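Regulatory protein PCRH (Pseudomonas aeruginosa, PDB 2XCC) probably acts as a tetratricopeptide-repeat chaperone of the type III secretion system, binding the translocator proteins before their export. Local coordinates at the interface of chains A and B. Coordinates in Å, arbitrary orientation; residue numbers count along the deposited sequence, not the author numbering. Chains: chain A/B, Regulatory protein PCRH.

The interface of chains A and B. Residues chain A 8, 11, 46, 49; chain B 45-50.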
# COMPACT_ATOMS: atom_id res chain seq x y z
N ALA A 8 -7.63 -2.59 18.15
CA ALA A 8 -8.43 -3.71 18.67
C ALA A 8 -9.86 -3.34 19.04
O ALA A 8 -10.84 -3.83 18.46
CB ALA A 8 -7.73 -4.38 19.86
N ARG A 11 -12.56 -1.39 16.36
CA ARG A 11 -13.11 -2.09 15.19
C ARG A 11 -14.63 -2.08 15.20
O ARG A 11 -15.22 -2.02 16.27
CB ARG A 11 -12.67 -3.56 15.18
CG ARG A 11 -11.25 -3.84 14.77
CD ARG A 11 -11.23 -4.99 13.79
NE ARG A 11 -11.22 -4.51 12.42
CZ ARG A 11 -10.30 -4.84 11.51
NH1 ARG A 11 -9.33 -5.68 11.84
NH2 ARG A 11 -10.35 -4.36 10.28
N MET A 46 -5.91 1.52 9.09
CA MET A 46 -6.07 0.21 9.76
C MET A 46 -7.52 -0.31 9.62
O MET A 46 -7.74 -1.48 9.37
CB MET A 46 -5.71 0.30 11.25
CG MET A 46 -4.19 0.24 11.61
SD MET A 46 -3.16 -0.83 10.52
CE MET A 46 -3.86 -2.49 10.66
N HIS A 49 -8.85 -0.51 4.47
CA HIS A 49 -7.75 -0.44 3.50
C HIS A 49 -8.20 -0.14 2.07
O HIS A 49 -7.46 -0.46 1.15
CB HIS A 49 -6.95 -1.74 3.50
CG HIS A 49 -7.39 -2.71 4.55
ND1 HIS A 49 -8.10 -3.85 4.26
CD2 HIS A 49 -7.26 -2.68 5.91
CE1 HIS A 49 -8.36 -4.50 5.38
NE2 HIS A 49 -7.87 -3.80 6.39
N CYS B 45 -9.41 -10.75 6.53
CA CYS B 45 -8.74 -9.43 6.59
C CYS B 45 -9.71 -8.44 7.12
O CYS B 45 -9.33 -7.39 7.67
CB CYS B 45 -8.26 -8.91 5.22
SG CYS B 45 -6.90 -9.87 4.57
N MET B 46 -10.97 -8.77 6.90
CA MET B 46 -12.04 -7.83 7.03
C MET B 46 -12.66 -8.07 8.39
O MET B 46 -13.29 -7.20 8.96
CB MET B 46 -13.04 -8.07 5.91
CG MET B 46 -13.59 -6.78 5.31
SD MET B 46 -13.92 -6.97 3.52
CE MET B 46 -15.28 -8.16 3.57
N LEU B 47 -12.46 -9.25 8.95
CA LEU B 47 -13.09 -9.55 10.22
C LEU B 47 -12.16 -9.22 11.38
O LEU B 47 -12.53 -8.48 12.29
CB LEU B 47 -13.53 -11.02 10.28
CG LEU B 47 -14.72 -11.37 9.39
CD1 LEU B 47 -14.68 -12.84 9.02
CD2 LEU B 47 -16.05 -11.00 10.06
N ASP B 48 -10.96 -9.74 11.33
CA ASP B 48 -10.07 -9.77 12.47
C ASP B 48 -9.08 -8.58 12.40
O ASP B 48 -8.92 -7.92 11.35
CB ASP B 48 -9.35 -11.12 12.40
CG ASP B 48 -8.56 -11.44 13.64
OD1 ASP B 48 -8.64 -10.71 14.63
OD2 ASP B 48 -7.86 -12.45 13.62
N HIS B 49 -8.41 -8.30 13.52
CA HIS B 49 -7.29 -7.34 13.56
C HIS B 49 -6.26 -7.70 12.49
O HIS B 49 -6.31 -8.81 11.92
CB HIS B 49 -6.66 -7.31 14.96
CG HIS B 49 -7.65 -7.19 16.07
ND1 HIS B 49 -8.95 -6.77 15.87
CD2 HIS B 49 -7.53 -7.41 17.40
CE1 HIS B 49 -9.60 -6.75 17.02
NE2 HIS B 49 -8.75 -7.13 17.97
N TYR B 50 -5.34 -6.78 12.21
CA TYR B 50 -4.33 -7.02 11.22
C TYR B 50 -3.64 -8.33 11.60
O TYR B 50 -3.37 -8.56 12.74
CB TYR B 50 -3.30 -5.87 11.19
CG TYR B 50 -2.06 -6.22 10.40
CD1 TYR B 50 -2.07 -6.09 9.02
CD2 TYR B 50 -0.93 -6.75 11.02
CE1 TYR B 50 -0.96 -6.47 8.26
CE2 TYR B 50 0.18 -7.14 10.29
CZ TYR B 50 0.16 -6.98 8.89
OH TYR B 50 1.23 -7.34 8.10
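This contact joins two copies of the protein in the deposited assembly, through the N-terminal loop and the end of helix 34-47 of chain A; the structure alone does not show whether it is biological. A:Arg11, ahead of the first helix, reaches over the turn that follows helix 34-47 of chain B. From CB the side chain sets off alongside its own backbone N, opposite the carbonyl carbon (chi1 -76°), and kinks twice before NE. A:Arg11 CG lies loosely against the B:His49 ring, 3.9 Å from its ND1. A:Arg11 CD comes nearer, 3.6 Å from B:His49 ND1 and, roughly at right angles to that, 4.0 Å from the carbonyl O of B:Leu47. NE runs on past the same carbonyl, and the guanidinium then settles against the B:Asp48 backbone, nearly coplanar with the imidazole (22° between planes). The CA of B:His49 borders its rim, level with the group, and the carbonyl O of B:Met46 sits beyond one face. NH1 is modelled implausibly close to the carbonyl O of B:Asp48 and its N-H does not point at that oxygen, so the pair cannot be read as a hydrogen bond. The carboxylate of B:Asp48 is turned to its own chain: OD1 accepts from the backbone N of B:His49 at 2.7 Å, a bent bond (124° at H) arriving from above the carboxylate plane. It lies too far from the guanidinium for a salt bridge, though opposite charges might still attract weakly.

B:His49 also meets A:Ala8, whose CA rests over one ring face, 3.8 Å from the centroid, as a CH-pi contact displaced toward the rim; the methyl CB approaches NE2.

Further along the same face of the turn, A:His49, in the loop just after helix 34-47, turns the CE1 corner of its ring toward the carbonyl O of B:Cys45 (3.8 Å). Residues 46 and 49 take part from both chains, whereas A:Ala8 and A:Arg11 come from chain A here; the whole interface is not an exact two-fold. Near the helix end, the folded chain of A:Met46 brings its thioether methyl CE onto CB of B:Tyr50 at 3.5 Å.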